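Local coordinates for vaginolysin (Gardnerella vaginalis, PDB 5IMY), which is a secreted toxin of the cholesterol-dependent cytolysin family and probably binds cholesterol in host membranes to form lytic pores, at residues A[283-288]-A[324-329]. Numbering follows the deposited sequence.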
loop_
_atom_site.group_PDB
_atom_site.type_symbol
_atom_site.label_atom_id
_atom_site.label_comp_id
_atom_site.label_asym_id
_atom_site.label_seq_id
_atom_site.Cartn_x
_atom_site.Cartn_y
_atom_site.Cartn_z
ATOM N N GLU A 283 -6.564 -2.091 -22.914
ATOM C CA GLU A 283 -7.713 -1.229 -23.164
ATOM C C GLU A 283 -7.347 -0.091 -24.110
ATOM O O GLU A 283 -8.162 0.319 -24.945
ATOM C CB GLU A 283 -8.250 -0.682 -21.840
ATOM C CG GLU A 283 -9.596 0.022 -21.959
ATOM C CD GLU A 283 -10.772 -0.857 -21.569
ATOM O OE1 GLU A 283 -10.575 -2.070 -21.347
ATOM O OE2 GLU A 283 -11.904 -0.328 -21.486
ATOM N N ALA A 284 -6.123 0.431 -23.995
ATOM C CA ALA A 284 -5.694 1.512 -24.878
ATOM C C ALA A 284 -5.574 1.032 -26.318
ATOM O O ALA A 284 -5.952 1.751 -27.251
ATOM C CB ALA A 284 -4.366 2.089 -24.392
ATOM N N ALA A 285 -5.048 -0.177 -26.522
ATOM C CA ALA A 285 -4.962 -0.731 -27.869
ATOM C C ALA A 285 -6.348 -0.909 -28.476
ATOM O O ALA A 285 -6.600 -0.496 -29.612
ATOM C CB ALA A 285 -4.207 -2.061 -27.840
ATOM N N ILE A 286 -7.264 -1.530 -27.726
ATOM C CA ILE A 286 -8.640 -1.696 -28.192
ATOM C C ILE A 286 -9.215 -0.361 -28.646
ATOM O O ILE A 286 -9.931 -0.285 -29.652
ATOM C CB ILE A 286 -9.503 -2.333 -27.084
ATOM C CG1 ILE A 286 -9.114 -3.799 -26.883
ATOM C CG2 ILE A 286 -10.995 -2.212 -27.414
ATOM C CD1 ILE A 286 -9.686 -4.412 -25.621
ATOM N N LYS A 287 -8.916 0.707 -27.913
ATOM C CA LYS A 287 -9.452 2.029 -28.208
ATOM C C LYS A 287 -8.724 2.730 -29.348
ATOM O O LYS A 287 -9.008 3.903 -29.611
ATOM C CB LYS A 287 -9.388 2.914 -26.960
ATOM C CG LYS A 287 -10.432 2.608 -25.905
ATOM C CD LYS A 287 -10.525 3.752 -24.911
ATOM C CE LYS A 287 -11.582 3.506 -23.851
ATOM N NZ LYS A 287 -11.016 2.817 -22.666
ATOM N N GLY A 288 -7.806 2.051 -30.029
ATOM C CA GLY A 288 -6.931 2.725 -30.965
ATOM C C GLY A 288 -5.809 3.409 -30.215
ATOM O O GLY A 288 -5.048 2.748 -29.504
ATOM N N GLY A 324 -1.783 -15.350 -31.615
ATOM C CA GLY A 324 -1.831 -14.063 -32.275
ATOM C C GLY A 324 -1.354 -12.965 -31.353
ATOM O O GLY A 324 -1.015 -13.194 -30.188
ATOM N N ASN A 325 -1.334 -11.755 -31.912
ATOM C CA ASN A 325 -0.921 -10.566 -31.179
ATOM C C ASN A 325 -1.921 -9.444 -31.422
ATOM O O ASN A 325 -2.973 -9.669 -32.026
ATOM C CB ASN A 325 0.487 -10.144 -31.603
ATOM C CG ASN A 325 0.677 -10.190 -33.103
ATOM O OD1 ASN A 325 -0.016 -9.499 -33.848
ATOM N ND2 ASN A 325 1.620 -11.005 -33.556
ATOM N N ILE A 326 -1.608 -8.233 -30.956
ATOM C CA ILE A 326 -2.529 -7.114 -31.136
ATOM C C ILE A 326 -2.844 -6.909 -32.610
ATOM O O ILE A 326 -3.949 -6.481 -32.962
ATOM C CB ILE A 326 -1.947 -5.838 -30.495
ATOM C CG1 ILE A 326 -1.737 -6.040 -28.987
ATOM C CG2 ILE A 326 -2.856 -4.636 -30.750
ATOM C CD1 ILE A 326 -3.006 -6.369 -28.205
ATOM N N ASP A 327 -1.894 -7.214 -33.499
ATOM C CA ASP A 327 -2.153 -7.054 -34.926
ATOM C C ASP A 327 -3.103 -8.125 -35.449
ATOM O O ASP A 327 -3.841 -7.877 -36.408
ATOM C CB ASP A 327 -0.839 -7.070 -35.709
ATOM C CG ASP A 327 -0.178 -5.704 -35.768
ATOM O OD1 ASP A 327 -0.900 -4.686 -35.728
ATOM O OD2 ASP A 327 1.068 -5.650 -35.857
ATOM N N THR A 328 -3.098 -9.317 -34.847
ATOM C CA THR A 328 -4.133 -10.298 -35.157
ATOM C C THR A 328 -5.508 -9.745 -34.811
ATOM O O THR A 328 -6.445 -9.822 -35.614
ATOM C CB THR A 328 -3.872 -11.602 -34.395
ATOM O OG1 THR A 328 -2.710 -12.249 -34.930
ATOM C CG2 THR A 328 -5.073 -12.554 -34.488
ATOM N N LEU A 329 -5.642 -9.179 -33.612
ATOM C CA LEU A 329 -6.905 -8.581 -33.195
ATOM C C LEU A 329 -7.361 -7.513 -34.181
ATOM O O LEU A 329 -8.483 -7.567 -34.697
ATOM C CB LEU A 329 -6.755 -7.988 -31.794
ATOM C CG LEU A 329 -7.936 -7.185 -31.245
ATOM C CD1 LEU A 329 -9.043 -8.113 -30.776
ATOM C CD2 LEU A 329 -7.472 -6.269 -30.126
#
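A285 and I326 meet methyl to methyl: A285 CB lies 4.1 Å from I326 CG2, and each CB points toward the opposing segment. In I326, CG1 sits beside the backbone N (chi1 -61°), which puts CG2 anti to that N and on the side of A285. Alongside it, I286 and L329 touch more lightly, I286 CG1 to L329 CD2 at 4.4 Å. No hydrogen bond crosses between the segments; two apolar pairs make up the whole contact, and three of its four side chains are buried. It joins the last turn of helix 278-286 to the first turn of helix 326-335, two helices packed on one face of the large antiparallel sheet of this cytolysin. Beneath them, L329 presses on M265, V267 and F269 of strand 263-271, and both I286 and L329 reach F214. The start of helix 326-335 is the open, polar side, with N325 and D327 exposed. There N325 caps the helix: its OD1 accepts from T328 N at 3.2 Å, the donor standing 38° above the carbonyl plane, and more weakly from D327 N. N325 N in turn gives a long, weak bond to T328 OG1 at 3.4 Å, completing a capping box. On the far flank of the other helix, K287 NZ and E283 OE2 form a loose, buried salt bridge at 3.5 Å; Y169 OH and S171 OG also hold E283 weakly.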